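Local coordinates for protein MGS-M5 (Unidentified, PDB 4Q3N) that probably catalyses the NAD-dependent interconversion of L-lactate and pyruvate, as a lactate dehydrogenase built on a Rossmann fold, at residues 136-144 and 270-281; 69-79 and 110-120. One frame throughout, in Å; residues are numbered along the deposited sequence.

Contact 2 is largely buried in the NAD-binding domain, with an exposed end at the turns around K70 and N113, and contact 1 is partly buried at the seam between that domain and the C-terminal one. Both reach the same six-stranded parallel sheet: contact 2 pairs strands 74-77 and 115-118, while contact 1 starts from the next strand, 141-143, which is probably bonded to 115-118 through I142 N to L116 O and V118 N to I142 O. Contact 2 buries 815 Å² and rests on a ladder of backbone bonds with apolar side chains on both sheet faces. Contact 1 buries 357 Å² and relies on a few polar side chains that donate to backbone carbonyls, assisted by two bridging waters.

Contact 1: residues 136-144 and 270-281; sequences LHHSRVIGS and YIGLPAVLNKDG
Two long polar side chains, Y270 and R140, reach across this contact from opposite segments, and each ends on a backbone carbonyl. Y270 OH donates to V141 O over 2.8 Å, approaching from above the carbonyl plane, 38° out of it, while the same oxygen lies at the edge of the tyrosine ring and 3.1 Å from Y270 CE2. H138 CB also touches the hydroxyl, 3.5 Å from Y270 OH. R140 bends at chi2 and chi3, which curls the chain back and delivers NH1 to D280 O at 3.0 Å; D280 O lies in the guanidinium plane, but NH1 stands well above the carbonyl plane, not on a lone pair. R140 NH2 is taken by N113 O. Two waters add links: one joins S139 OG to D280 O, the other R140 NH1 to K279 O. The type I turn N278-G281, whose N278 OD1 accepts from D280 N in an Asx turn, presents these carbonyls. Deeper in, I142 CD1 meets L277 CD2 at 4.1 Å. Strands 141-143 and 270-278 run at 68° to each other, so the segments meet at few points. D280 OD1 is salt-bridged to K279 NZ; 4.7 Å from R140 NH1 and not in contact, it probably adds at most a weak, longer-range attraction.

Contact 2: residues 69-79 and 110-120; sequences CKDAGLVVITA and SGFNGILLVAS
F112 packs its ring against the 69-79 segment just before the two strands pair. From the backbone, F112 CB lies 3.6 Å from C69 O; CG is anti to the backbone N (chi1 169°), which turns the ring toward C69, A72 and V75. CD1 comes closest to C69 O, 3.3 Å away at the ring edge and near its plane. Next, CE1 meets both A72 O and V75 CG2, and CZ also reaches that methyl, 3.9 Å from V75 CG2. One face is covered by G114 N, 3.1 Å above the ring centre, and I107 of helix 89-109 also packs on the ring. At the turn itself, S110 OG accepts from F112 N in an ST turn and is also bonded to I107 O, while one water connects K70 O, A72 O and N113 N.

Beyond the ring the strands pair in parallel, L74 to I77 beside I115 to V118, their short axes 4.7 Å apart and 19° from aligned. The nearly straight bonds I115 N to G73 O (174°) and L117 N to V75 O alternate with V75 N to I115 O and I77 N to L117 O. L74, V76, I115 and L117 share one face, where L74 CD1 touches I115 CG2 at 3.6 Å and helix 232-246 packs on L74, I115 and L117. V75, I77, L116 and V118 share the other, against helices 89-109 and 123-134. At the C-terminal end, I77 O accepts from A119 N and, by a longer and less straight bond, from S120 N, and S120 OG donates to A79 O at 2.6 Å. Two adjacent parallel strands joined through helix 89-109 make the right-handed beta-alpha-beta crossover characteristic of the Rossmann fold that binds NAD in lactate dehydrogenases.

Contact 1: residues 136-144 and 270-281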
ATOM      1  N   LEU A 136     -31.671 -15.280  -2.780  1.00 33.74           N
ATOM      2  CA  LEU A 136     -30.723 -15.108  -1.660  1.00 33.40           C
ATOM      3  C   LEU A 136     -31.295 -14.206  -0.601  1.00 33.13           C
ATOM      4  O   LEU A 136     -32.207 -13.443  -0.862  1.00 31.30           O
ATOM      5  CB  LEU A 136     -29.391 -14.502  -2.159  1.00 32.46           C
ATOM      6  CG  LEU A 136     -28.570 -15.327  -3.149  1.00 32.86           C
ATOM      7  CD1 LEU A 136     -27.395 -14.514  -3.710  1.00 32.31           C
ATOM      8  CD2 LEU A 136     -28.083 -16.584  -2.412  1.00 34.94           C
ATOM      9  N   HIS A 137     -30.718 -14.243   0.592  1.00 33.76           N
ATOM     10  CA  HIS A 137     -31.153 -13.339   1.633  1.00 33.83           C
ATOM     11  C   HIS A 137     -30.765 -11.890   1.279  1.00 30.68           C
ATOM     12  O   HIS A 137     -29.737 -11.631   0.668  1.00 30.07           O
ATOM     13  CB  HIS A 137     -30.543 -13.749   2.978  1.00 35.51           C
ATOM     14  CG  HIS A 137     -31.076 -12.978   4.131  1.00 37.34           C
ATOM     15  ND1 HIS A 137     -30.422 -11.882   4.659  1.00 36.72           N
ATOM     16  CD2 HIS A 137     -32.204 -13.139   4.868  1.00 39.08           C
ATOM     17  CE1 HIS A 137     -31.115 -11.414   5.684  1.00 38.45           C
ATOM     18  NE2 HIS A 137     -32.207 -12.150   5.822  1.00 39.33           N
ATOM     19  N   HIS A 138     -31.572 -10.924   1.670  1.00 29.48           N
ATOM     20  CA  HIS A 138     -31.290  -9.569   1.202  1.00 29.30           C
ATOM     21  C   HIS A 138     -29.983  -9.043   1.796  1.00 28.19           C
ATOM     22  O   HIS A 138     -29.422  -8.109   1.246  1.00 25.77           O
ATOM     23  CB  HIS A 138     -32.448  -8.619   1.533  1.00 31.35           C
ATOM     24  CG  HIS A 138     -32.902  -8.693   2.953  1.00 35.54           C
ATOM     25  ND1 HIS A 138     -32.383  -7.877   3.941  1.00 36.88           N
ATOM     26  CD2 HIS A 138     -33.816  -9.490   3.556  1.00 38.85           C
ATOM     27  CE1 HIS A 138     -32.969  -8.166   5.091  1.00 38.89           C
ATOM     28  NE2 HIS A 138     -33.839  -9.142   4.885  1.00 41.02           N
ATOM     29  N   SER A 139     -29.466  -9.638   2.881  1.00 26.71           N
ATOM     30  CA  SER A 139     -28.171  -9.108   3.397  1.00 26.89           C
ATOM     31  C   SER A 139     -26.983  -9.464   2.461  1.00 28.80           C
ATOM     32  O   SER A 139     -25.855  -8.997   2.664  1.00 27.74           O
ATOM     33  CB  SER A 139     -27.879  -9.650   4.806  1.00 27.17           C
ATOM     34  OG  SER A 139     -27.818 -11.068   4.779  1.00 28.86           O
ATOM     35  N   ARG A 140     -27.229 -10.369   1.514  1.00 26.87           N
ATOM     36  CA  ARG A 140     -26.208 -10.865   0.564  1.00 26.75           C
ATOM     37  C   ARG A 140     -26.378 -10.280  -0.822  1.00 26.68           C
ATOM     38  O   ARG A 140     -25.704 -10.692  -1.770  1.00 26.56           O
ATOM     39  CB  ARG A 140     -26.313 -12.388   0.431  1.00 29.72           C
ATOM     40  CG  ARG A 140     -26.468 -13.098   1.776  1.00 37.96           C
ATOM     41  CD  ARG A 140     -25.103 -13.387   2.418  1.00 36.33           C
ATOM     42  NE  ARG A 140     -24.319 -14.367   1.660  1.00 35.44           N
ATOM     43  CZ  ARG A 140     -23.029 -14.619   1.896  1.00 36.77           C
ATOM     44  NH1 ARG A 140     -22.404 -13.992   2.902  1.00 34.87           N
ATOM     45  NH2 ARG A 140     -22.373 -15.525   1.171  1.00 35.60           N
ATOM     46  N   VAL A 141     -27.333  -9.380  -0.968  1.00 24.38           N
ATOM     47  CA  VAL A 141     -27.492  -8.710  -2.289  1.00 24.90           C
ATOM     48  C   VAL A 141     -27.562  -7.217  -2.073  1.00 24.75           C
ATOM     49  O   VAL A 141     -28.411  -6.744  -1.319  1.00 27.04           O
ATOM     50  CB  VAL A 141     -28.785  -9.166  -3.037  1.00 25.39           C
ATOM     51  CG1 VAL A 141     -28.951  -8.379  -4.380  1.00 25.97           C
ATOM     52  CG2 VAL A 141     -28.740 -10.663  -3.276  1.00 25.93           C
ATOM     53  N   ILE A 142     -26.647  -6.486  -2.693  1.00 23.14           N
ATOM     54  CA  ILE A 142     -26.619  -5.055  -2.535  1.00 23.30           C
ATOM     55  C   ILE A 142     -26.422  -4.374  -3.867  1.00 24.28           C
ATOM     56  O   ILE A 142     -26.024  -5.002  -4.874  1.00 25.33           O
ATOM     57  CB  ILE A 142     -25.451  -4.618  -1.555  1.00 25.78           C
ATOM     58  CG1 ILE A 142     -24.107  -5.125  -2.071  1.00 25.93           C
ATOM     59  CG2 ILE A 142     -25.718  -5.172  -0.177  1.00 24.18           C
ATOM     60  CD1 ILE A 142     -22.893  -4.630  -1.250  1.00 28.05           C
ATOM     61  N   GLY A 143     -26.650  -3.065  -3.874  1.00 24.58           N
ATOM     62  CA  GLY A 143     -26.286  -2.264  -5.041  1.00 24.87           C
ATOM     63  C   GLY A 143     -25.300  -1.167  -4.621  1.00 24.39           C
ATOM     64  O   GLY A 143     -25.178  -0.863  -3.449  1.00 23.31           O
ATOM     65  N   SER A 144     -24.633  -0.541  -5.586  1.00 23.15           N
ATOM     66  CA  SER A 144     -23.671   0.497  -5.246  1.00 23.83           C
ATOM     67  C   SER A 144     -24.358   1.794  -4.747  1.00 26.65           C
ATOM     68  O   SER A 144     -23.694   2.636  -4.110  1.00 24.78           O
ATOM     69  CB  SER A 144     -22.759   0.801  -6.435  1.00 24.34           C
ATOM     70  OG  SER A 144     -23.482   1.089  -7.605  1.00 27.07           O
ATOM     71  N   TYR A 270     -35.207  -1.315  -2.466  1.00 30.51           N
ATOM     72  CA  TYR A 270     -33.791  -1.134  -2.245  1.00 29.97           C
ATOM     73  C   TYR A 270     -33.593   0.341  -2.402  1.00 29.69           C
ATOM     74  O   TYR A 270     -34.193   0.957  -3.316  1.00 28.14           O
ATOM     75  CB  TYR A 270     -32.952  -1.919  -3.245  1.00 29.74           C
ATOM     76  CG  TYR A 270     -32.473  -3.261  -2.705  1.00 29.05           C
ATOM     77  CD1 TYR A 270     -33.370  -4.336  -2.568  1.00 29.22           C
ATOM     78  CD2 TYR A 270     -31.134  -3.453  -2.335  1.00 27.40           C
ATOM     79  CE1 TYR A 270     -32.940  -5.579  -2.094  1.00 29.88           C
ATOM     80  CE2 TYR A 270     -30.683  -4.713  -1.873  1.00 26.58           C
ATOM     81  CZ  TYR A 270     -31.596  -5.752  -1.741  1.00 29.65           C
ATOM     82  OH  TYR A 270     -31.183  -6.979  -1.275  1.00 30.88           O
ATOM     83  N   ILE A 271     -32.798   0.929  -1.516  1.00 26.06           N
ATOM     84  CA  ILE A 271     -32.599   2.376  -1.540  1.00 26.89           C
ATOM     85  C   ILE A 271     -31.280   2.730  -0.838  1.00 27.25           C
ATOM     86  O   ILE A 271     -30.784   1.944  -0.040  1.00 27.17           O
ATOM     87  CB  ILE A 271     -33.833   3.076  -0.873  1.00 30.92           C
ATOM     88  CG1 ILE A 271     -33.867   4.583  -1.140  1.00 30.76           C
ATOM     89  CG2 ILE A 271     -33.926   2.688   0.606  1.00 29.32           C
ATOM     90  CD1 ILE A 271     -35.222   5.205  -0.664  1.00 30.26           C
ATOM     91  N   GLY A 272     -30.682   3.861  -1.197  1.00 26.52           N
ATOM     92  CA  GLY A 272     -29.349   4.224  -0.707  1.00 25.81           C
ATOM     93  C   GLY A 272     -29.411   4.643   0.768  1.00 26.28           C
ATOM     94  O   GLY A 272     -30.042   5.657   1.124  1.00 27.91           O
ATOM     95  N   LEU A 273     -28.815   3.819   1.629  1.00 23.91           N
ATOM     96  CA  LEU A 273     -28.775   4.060   3.076  1.00 24.21           C
ATOM     97  C   LEU A 273     -27.403   3.641   3.592  1.00 24.57           C
ATOM     98  O   LEU A 273     -26.775   2.751   3.028  1.00 25.89           O
ATOM     99  CB  LEU A 273     -29.884   3.268   3.811  1.00 24.76           C
ATOM    100  CG  LEU A 273     -31.324   3.617   3.375  1.00 27.45           C
ATOM    101  CD1 LEU A 273     -32.299   2.543   3.936  1.00 24.52           C
ATOM    102  CD2 LEU A 273     -31.739   5.066   3.828  1.00 24.62           C
ATOM    103  N   PRO A 274     -26.944   4.263   4.689  1.00 24.74           N
ATOM    104  CA  PRO A 274     -25.662   3.822   5.259  1.00 23.42           C
ATOM    105  C   PRO A 274     -25.809   2.406   5.846  1.00 23.62           C
ATOM    106  O   PRO A 274     -26.773   2.107   6.536  1.00 24.39           O
ATOM    107  CB  PRO A 274     -25.376   4.863   6.348  1.00 23.82           C
ATOM    108  CG  PRO A 274     -26.732   5.373   6.774  1.00 23.72           C
ATOM    109  CD  PRO A 274     -27.624   5.281   5.516  1.00 24.96           C
ATOM    110  N   ALA A 275     -24.857   1.540   5.563  1.00 23.93           N
ATOM    111  CA  ALA A 275     -24.965   0.176   6.044  1.00 24.08           C
ATOM    112  C   ALA A 275     -23.597  -0.342   6.456  1.00 23.64           C
ATOM    113  O   ALA A 275     -22.572   0.100   5.940  1.00 24.85           O
ATOM    114  CB  ALA A 275     -25.611  -0.745   4.935  1.00 26.00           C
ATOM    115  N   VAL A 276     -23.608  -1.288   7.390  1.00 23.89           N
ATOM    116  CA  VAL A 276     -22.395  -1.903   7.880  1.00 23.94           C
ATOM    117  C   VAL A 276     -22.069  -3.122   7.020  1.00 23.98           C
ATOM    118  O   VAL A 276     -22.846  -4.091   6.992  1.00 25.21           O
ATOM    119  CB  VAL A 276     -22.543  -2.333   9.378  1.00 24.78           C
ATOM    120  CG1 VAL A 276     -21.214  -2.953   9.868  1.00 22.42           C
ATOM    121  CG2 VAL A 276     -22.918  -1.145  10.233  1.00 24.53           C
ATOM    122  N   LEU A 277     -20.912  -3.093   6.365  1.00 22.26           N
ATOM    123  CA  LEU A 277     -20.450  -4.204   5.506  1.00 23.74           C
ATOM    124  C   LEU A 277     -19.313  -5.009   6.143  1.00 23.93           C
ATOM    125  O   LEU A 277     -18.343  -4.433   6.648  1.00 23.13           O
ATOM    126  CB  LEU A 277     -19.953  -3.669   4.175  1.00 23.70           C
ATOM    127  CG  LEU A 277     -21.064  -3.165   3.241  1.00 24.94           C
ATOM    128  CD1 LEU A 277     -20.447  -2.402   2.056  1.00 24.35           C
ATOM    129  CD2 LEU A 277     -21.809  -4.397   2.715  1.00 26.68           C
ATOM    130  N   ASN A 278     -19.397  -6.328   6.061  1.00 23.56           N
ATOM    131  CA  ASN A 278     -18.296  -7.162   6.520  1.00 25.55           C
ATOM    132  C   ASN A 278     -18.287  -8.403   5.599  1.00 26.21           C
ATOM    133  O   ASN A 278     -18.942  -8.401   4.559  1.00 26.52           O
ATOM    134  CB  ASN A 278     -18.453  -7.497   8.028  1.00 21.65           C
ATOM    135  CG  ASN A 278     -19.668  -8.359   8.325  1.00 25.34           C
ATOM    136  OD1 ASN A 278     -20.088  -9.132   7.488  1.00 25.82           O
ATOM    137  ND2 ASN A 278     -20.234  -8.232   9.547  1.00 24.39           N
ATOM    138  N   LYS A 279     -17.571  -9.455   5.961  1.00 25.25           N
ATOM    139  CA  LYS A 279     -17.342 -10.582   5.043  1.00 24.95           C
ATOM    140  C   LYS A 279     -18.620 -11.324   4.717  1.00 26.40           C
ATOM    141  O   LYS A 279     -18.705 -12.075   3.740  1.00 28.54           O
ATOM    142  CB  LYS A 279     -16.354 -11.590   5.656  1.00 25.17           C
ATOM    143  CG  LYS A 279     -16.905 -12.359   6.839  1.00 28.47           C
ATOM    144  CD  LYS A 279     -15.815 -13.294   7.399  1.00 31.51           C
ATOM    145  CE  LYS A 279     -16.249 -13.871   8.733  1.00 36.12           C
ATOM    146  NZ  LYS A 279     -17.425 -14.794   8.555  1.00 39.13           N
ATOM    147  N   ASP A 280     -19.613 -11.123   5.557  1.00 26.83           N
ATOM    148  CA  ASP A 280     -20.906 -11.857   5.398  1.00 29.85           C
ATOM    149  C   ASP A 280     -21.929 -11.025   4.624  1.00 28.44           C
ATOM    150  O   ASP A 280     -23.040 -11.502   4.386  1.00 28.42           O
ATOM    151  CB  ASP A 280     -21.509 -12.211   6.753  1.00 35.09           C
ATOM    152  CG  ASP A 280     -20.612 -13.124   7.567  1.00 40.60           C
ATOM    153  OD1 ASP A 280     -20.122 -14.115   6.983  1.00 41.93           O
ATOM    154  OD2 ASP A 280     -20.380 -12.814   8.764  1.00 42.83           O
ATOM    155  N   GLY A 281     -21.553  -9.802   4.248  1.00 27.32           N
ATOM    156  CA  GLY A 281     -22.470  -8.899   3.535  1.00 26.03           C
ATOM    157  C   GLY A 281     -22.955  -7.759   4.447  1.00 26.59           C
ATOM    158  O   GLY A 281     -22.159  -7.167   5.155  1.00 26.74           O
TER
HETATM  159  O   HOH W   1     -25.358 -11.722   5.735  1.00 34.07           O
HETATM  160  O   HOH W   2     -19.513 -14.923   3.231  1.00 61.82           O

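Contact 2: residues 69-79 and 110-120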
ATOM      1  N   CYS A  69     -18.506 -18.845 -11.361  1.00 30.18           N
ATOM      2  CA  CYS A  69     -19.101 -18.161 -10.226  1.00 30.32           C
ATOM      3  C   CYS A  69     -19.198 -19.075  -9.022  1.00 31.71           C
ATOM      4  O   CYS A  69     -19.446 -18.610  -7.910  1.00 32.23           O
ATOM      5  CB  CYS A  69     -20.504 -17.639 -10.561  1.00 31.24           C
ATOM      6  SG  CYS A  69     -20.454 -16.255 -11.721  1.00 31.21           S
ATOM      7  N   LYS A  70     -19.041 -20.372  -9.240  1.00 30.65           N
ATOM      8  CA  LYS A  70     -19.450 -21.347  -8.227  1.00 31.15           C
ATOM      9  C   LYS A  70     -18.802 -21.059  -6.868  1.00 34.49           C
ATOM     10  O   LYS A  70     -19.473 -21.085  -5.844  1.00 35.45           O
ATOM     11  CB  LYS A  70     -19.093 -22.764  -8.653  1.00 33.11           C
ATOM     12  CG  LYS A  70     -19.407 -23.818  -7.567  1.00 35.59           C
ATOM     13  CD  LYS A  70     -19.161 -25.235  -8.087  1.00 47.14           C
ATOM     14  CE  LYS A  70     -19.340 -26.257  -6.963  1.00 49.97           C
ATOM     15  NZ  LYS A  70     -19.784 -27.576  -7.469  1.00 54.59           N
ATOM     16  N   ASP A  71     -17.509 -20.733  -6.875  1.00 33.55           N
ATOM     17  CA  ASP A  71     -16.798 -20.480  -5.622  1.00 37.63           C
ATOM     18  C   ASP A  71     -16.338 -19.021  -5.532  1.00 33.59           C
ATOM     19  O   ASP A  71     -15.363 -18.732  -4.867  1.00 32.41           O
ATOM     20  CB  ASP A  71     -15.588 -21.406  -5.523  1.00 44.88           C
ATOM     21  CG  ASP A  71     -14.740 -21.364  -6.788  1.00 50.68           C
ATOM     22  OD1 ASP A  71     -15.211 -20.770  -7.825  1.00 51.22           O
ATOM     23  OD2 ASP A  71     -13.619 -21.927  -6.752  1.00 55.05           O
ATOM     24  N   ALA A  72     -16.987 -18.124  -6.263  1.00 29.12           N
ATOM     25  CA  ALA A  72     -16.684 -16.694  -6.156  1.00 27.15           C
ATOM     26  C   ALA A  72     -17.280 -16.157  -4.853  1.00 27.37           C
ATOM     27  O   ALA A  72     -18.355 -16.584  -4.452  1.00 28.39           O
ATOM     28  CB  ALA A  72     -17.234 -15.950  -7.339  1.00 26.10           C
ATOM     29  N   GLY A  73     -16.572 -15.248  -4.181  1.00 27.43           N
ATOM     30  CA  GLY A  73     -17.088 -14.664  -2.954  1.00 26.79           C
ATOM     31  C   GLY A  73     -18.043 -13.515  -3.317  1.00 25.23           C
ATOM     32  O   GLY A  73     -18.967 -13.190  -2.574  1.00 24.94           O
ATOM     33  N   LEU A  74     -17.834 -12.921  -4.478  1.00 22.99           N
ATOM     34  CA  LEU A  74     -18.608 -11.718  -4.862  1.00 22.47           C
ATOM     35  C   LEU A  74     -18.814 -11.701  -6.365  1.00 22.61           C
ATOM     36  O   LEU A  74     -17.874 -11.950  -7.120  1.00 23.09           O
ATOM     37  CB  LEU A  74     -17.853 -10.421  -4.452  1.00 21.31           C
ATOM     38  CG  LEU A  74     -18.487  -9.076  -4.836  1.00 22.00           C
ATOM     39  CD1 LEU A  74     -19.710  -8.818  -3.944  1.00 22.01           C
ATOM     40  CD2 LEU A  74     -17.416  -7.917  -4.678  1.00 22.68           C
ATOM     41  N   VAL A  75     -20.031 -11.418  -6.819  1.00 22.08           N
ATOM     42  CA  VAL A  75     -20.198 -11.192  -8.270  1.00 21.40           C
ATOM     43  C   VAL A  75     -20.700  -9.781  -8.418  1.00 23.11           C
ATOM     44  O   VAL A  75     -21.689  -9.399  -7.757  1.00 24.60           O
ATOM     45  CB  VAL A  75     -21.193 -12.192  -8.914  1.00 25.07           C
ATOM     46  CG1 VAL A  75     -21.389 -11.840 -10.400  1.00 23.66           C
ATOM     47  CG2 VAL A  75     -20.697 -13.661  -8.722  1.00 24.49           C
ATOM     48  N   VAL A  76     -20.027  -9.017  -9.271  1.00 21.23           N
ATOM     49  CA  VAL A  76     -20.393  -7.629  -9.504  1.00 21.07           C
ATOM     50  C   VAL A  76     -21.049  -7.520 -10.866  1.00 23.68           C
ATOM     51  O   VAL A  76     -20.428  -7.831 -11.882  1.00 22.97           O
ATOM     52  CB  VAL A  76     -19.178  -6.710  -9.443  1.00 19.14           C
ATOM     53  CG1 VAL A  76     -19.586  -5.193  -9.616  1.00 19.82           C
ATOM     54  CG2 VAL A  76     -18.417  -6.936  -8.041  1.00 21.90           C
ATOM     55  N   ILE A  77     -22.305  -7.102 -10.889  1.00 24.68           N
ATOM     56  CA  ILE A  77     -23.052  -7.054 -12.154  1.00 25.87           C
ATOM     57  C   ILE A  77     -23.101  -5.632 -12.712  1.00 26.75           C
ATOM     58  O   ILE A  77     -23.590  -4.711 -12.055  1.00 27.67           O
ATOM     59  CB  ILE A  77     -24.494  -7.571 -11.976  1.00 27.85           C
ATOM     60  CG1 ILE A  77     -24.467  -8.989 -11.360  1.00 27.66           C
ATOM     61  CG2 ILE A  77     -25.279  -7.474 -13.330  1.00 27.87           C
ATOM     62  CD1 ILE A  77     -25.836  -9.473 -10.876  1.00 30.52           C
ATOM     63  N   THR A  78     -22.584  -5.467 -13.919  1.00 27.15           N
ATOM     64  CA  THR A  78     -22.566  -4.140 -14.586  1.00 29.52           C
ATOM     65  C   THR A  78     -23.342  -4.206 -15.927  1.00 31.68           C
ATOM     66  O   THR A  78     -23.473  -3.218 -16.613  1.00 33.04           O
ATOM     67  CB  THR A  78     -21.116  -3.662 -14.849  1.00 32.50           C
ATOM     68  OG1 THR A  78     -20.610  -4.317 -16.029  1.00 35.72           O
ATOM     69  CG2 THR A  78     -20.196  -3.961 -13.636  1.00 24.44           C
ATOM     70  N   ALA A  79     -23.866  -5.380 -16.279  1.00 32.25           N
ATOM     71  CA  ALA A  79     -24.565  -5.575 -17.556  1.00 33.81           C
ATOM     72  C   ALA A  79     -25.833  -4.777 -17.686  1.00 35.99           C
ATOM     73  O   ALA A  79     -26.541  -4.547 -16.697  1.00 36.09           O
ATOM     74  CB  ALA A  79     -24.903  -7.056 -17.743  1.00 34.09           C
ATOM     75  N   SER A 110     -24.801 -21.858 -11.236  1.00 34.21           N
ATOM     76  CA  SER A 110     -23.455 -22.367 -11.058  1.00 34.53           C
ATOM     77  C   SER A 110     -23.258 -23.038  -9.687  1.00 36.83           C
ATOM     78  O   SER A 110     -22.272 -23.730  -9.483  1.00 36.06           O
ATOM     79  CB  SER A 110     -22.431 -21.233 -11.199  1.00 33.67           C
ATOM     80  OG  SER A 110     -22.488 -20.382 -10.075  1.00 32.18           O
ATOM     81  N   GLY A 111     -24.161 -22.771  -8.740  1.00 36.25           N
ATOM     82  CA  GLY A 111     -23.950 -23.193  -7.362  1.00 37.46           C
ATOM     83  C   GLY A 111     -23.428 -22.070  -6.476  1.00 36.16           C
ATOM     84  O   GLY A 111     -23.192 -22.268  -5.284  1.00 36.83           O
ATOM     85  N   PHE A 112     -23.223 -20.896  -7.074  1.00 34.01           N
ATOM     86  CA  PHE A 112     -22.768 -19.701  -6.371  1.00 32.71           C
ATOM     87  C   PHE A 112     -23.528 -19.483  -5.071  1.00 32.21           C
ATOM     88  O   PHE A 112     -24.745 -19.639  -5.036  1.00 31.98           O
ATOM     89  CB  PHE A 112     -22.981 -18.483  -7.273  1.00 30.22           C
ATOM     90  CG  PHE A 112     -22.790 -17.159  -6.586  1.00 30.06           C
ATOM     91  CD1 PHE A 112     -21.535 -16.659  -6.360  1.00 29.16           C
ATOM     92  CD2 PHE A 112     -23.884 -16.395  -6.211  1.00 30.30           C
ATOM     93  CE1 PHE A 112     -21.354 -15.402  -5.770  1.00 28.26           C
ATOM     94  CE2 PHE A 112     -23.712 -15.148  -5.611  1.00 27.99           C
ATOM     95  CZ  PHE A 112     -22.450 -14.652  -5.405  1.00 26.93           C
ATOM     96  N   ASN A 113     -22.841 -19.061  -4.028  1.00 30.76           N
ATOM     97  CA  ASN A 113     -23.536 -18.754  -2.798  1.00 30.74           C
ATOM     98  C   ASN A 113     -22.820 -17.640  -2.092  1.00 30.54           C
ATOM     99  O   ASN A 113     -22.685 -17.675  -0.872  1.00 31.02           O
ATOM    100  CB  ASN A 113     -23.645 -19.998  -1.872  1.00 42.93           C
ATOM    101  CG  ASN A 113     -24.676 -19.800  -0.744  1.00 43.66           C
ATOM    102  OD1 ASN A 113     -25.516 -18.895  -0.807  1.00 41.81           O
ATOM    103  ND2 ASN A 113     -24.614 -20.643   0.285  1.00 45.21           N
ATOM    104  N   GLY A 114     -22.354 -16.650  -2.862  1.00 28.34           N
ATOM    105  CA  GLY A 114     -21.626 -15.541  -2.281  1.00 28.21           C
ATOM    106  C   GLY A 114     -22.532 -14.320  -2.242  1.00 27.64           C
ATOM    107  O   GLY A 114     -23.757 -14.422  -2.115  1.00 29.36           O
ATOM    108  N   ILE A 115     -21.925 -13.155  -2.371  1.00 23.86           N
ATOM    109  CA  ILE A 115     -22.635 -11.892  -2.330  1.00 22.83           C
ATOM    110  C   ILE A 115     -22.810 -11.303  -3.740  1.00 25.33           C
ATOM    111  O   ILE A 115     -21.887 -11.403  -4.560  1.00 25.04           O
ATOM    112  CB  ILE A 115     -21.829 -10.916  -1.427  1.00 24.99           C
ATOM    113  CG1 ILE A 115     -21.852 -11.469   0.027  1.00 26.60           C
ATOM    114  CG2 ILE A 115     -22.307  -9.460  -1.520  1.00 24.15           C
ATOM    115  CD1 ILE A 115     -20.788 -10.746   0.861  1.00 27.21           C
ATOM    116  N   LEU A 116     -23.965 -10.696  -4.021  1.00 24.32           N
ATOM    117  CA  LEU A 116     -24.187  -9.971  -5.300  1.00 23.21           C
ATOM    118  C   LEU A 116     -24.112  -8.492  -5.070  1.00 22.45           C
ATOM    119  O   LEU A 116     -24.753  -7.961  -4.141  1.00 23.59           O
ATOM    120  CB  LEU A 116     -25.583 -10.290  -5.923  1.00 26.02           C
ATOM    121  CG  LEU A 116     -25.850 -11.739  -6.325  1.00 27.74           C
ATOM    122  CD1 LEU A 116     -27.306 -11.918  -6.812  1.00 27.11           C
ATOM    123  CD2 LEU A 116     -24.863 -12.209  -7.423  1.00 27.53           C
ATOM    124  N   LEU A 117     -23.358  -7.831  -5.927  1.00 22.82           N
ATOM    125  CA  LEU A 117     -23.236  -6.369  -5.939  1.00 23.79           C
ATOM    126  C   LEU A 117     -23.653  -5.821  -7.301  1.00 24.79           C
ATOM    127  O   LEU A 117     -22.976  -6.081  -8.300  1.00 23.71           O
ATOM    128  CB  LEU A 117     -21.793  -5.949  -5.653  1.00 24.36           C
ATOM    129  CG  LEU A 117     -21.413  -4.477  -5.808  1.00 25.43           C
ATOM    130  CD1 LEU A 117     -22.394  -3.581  -5.036  1.00 24.44           C
ATOM    131  CD2 LEU A 117     -19.934  -4.230  -5.289  1.00 20.80           C
ATOM    132  N   VAL A 118     -24.756  -5.081  -7.357  1.00 24.40           N
ATOM    133  CA  VAL A 118     -25.284  -4.620  -8.654  1.00 22.30           C
ATOM    134  C   VAL A 118     -24.805  -3.189  -8.884  1.00 24.03           C
ATOM    135  O   VAL A 118     -24.953  -2.354  -7.998  1.00 24.37           O
ATOM    136  CB  VAL A 118     -26.830  -4.693  -8.663  1.00 23.15           C
ATOM    137  CG1 VAL A 118     -27.381  -4.111  -9.986  1.00 23.80           C
ATOM    138  CG2 VAL A 118     -27.269  -6.132  -8.510  1.00 23.16           C
ATOM    139  N   ALA A 119     -24.175  -2.903 -10.025  1.00 24.13           N
ATOM    140  CA  ALA A 119     -23.788  -1.516 -10.316  1.00 24.76           C
ATOM    141  C   ALA A 119     -24.576  -0.976 -11.528  1.00 28.24           C
ATOM    142  O   ALA A 119     -24.573   0.218 -11.779  1.00 31.73           O
ATOM    143  CB  ALA A 119     -22.275  -1.392 -10.595  1.00 24.28           C
ATOM    144  N   SER A 120     -25.242  -1.863 -12.252  1.00 28.23           N
ATOM    145  CA  SER A 120     -26.046  -1.487 -13.419  1.00 30.26           C
ATOM    146  C   SER A 120     -27.089  -0.443 -13.047  1.00 30.12           C
ATOM    147  O   SER A 120     -27.667  -0.562 -11.996  1.00 29.32           O
ATOM    148  CB  SER A 120     -26.757  -2.718 -13.986  1.00 31.35           C
ATOM    149  OG  SER A 120     -25.846  -3.748 -14.298  1.00 32.62           O
TER
HETATM  150  O   HOH W   3     -20.062 -18.981  -4.122  1.00 29.05           O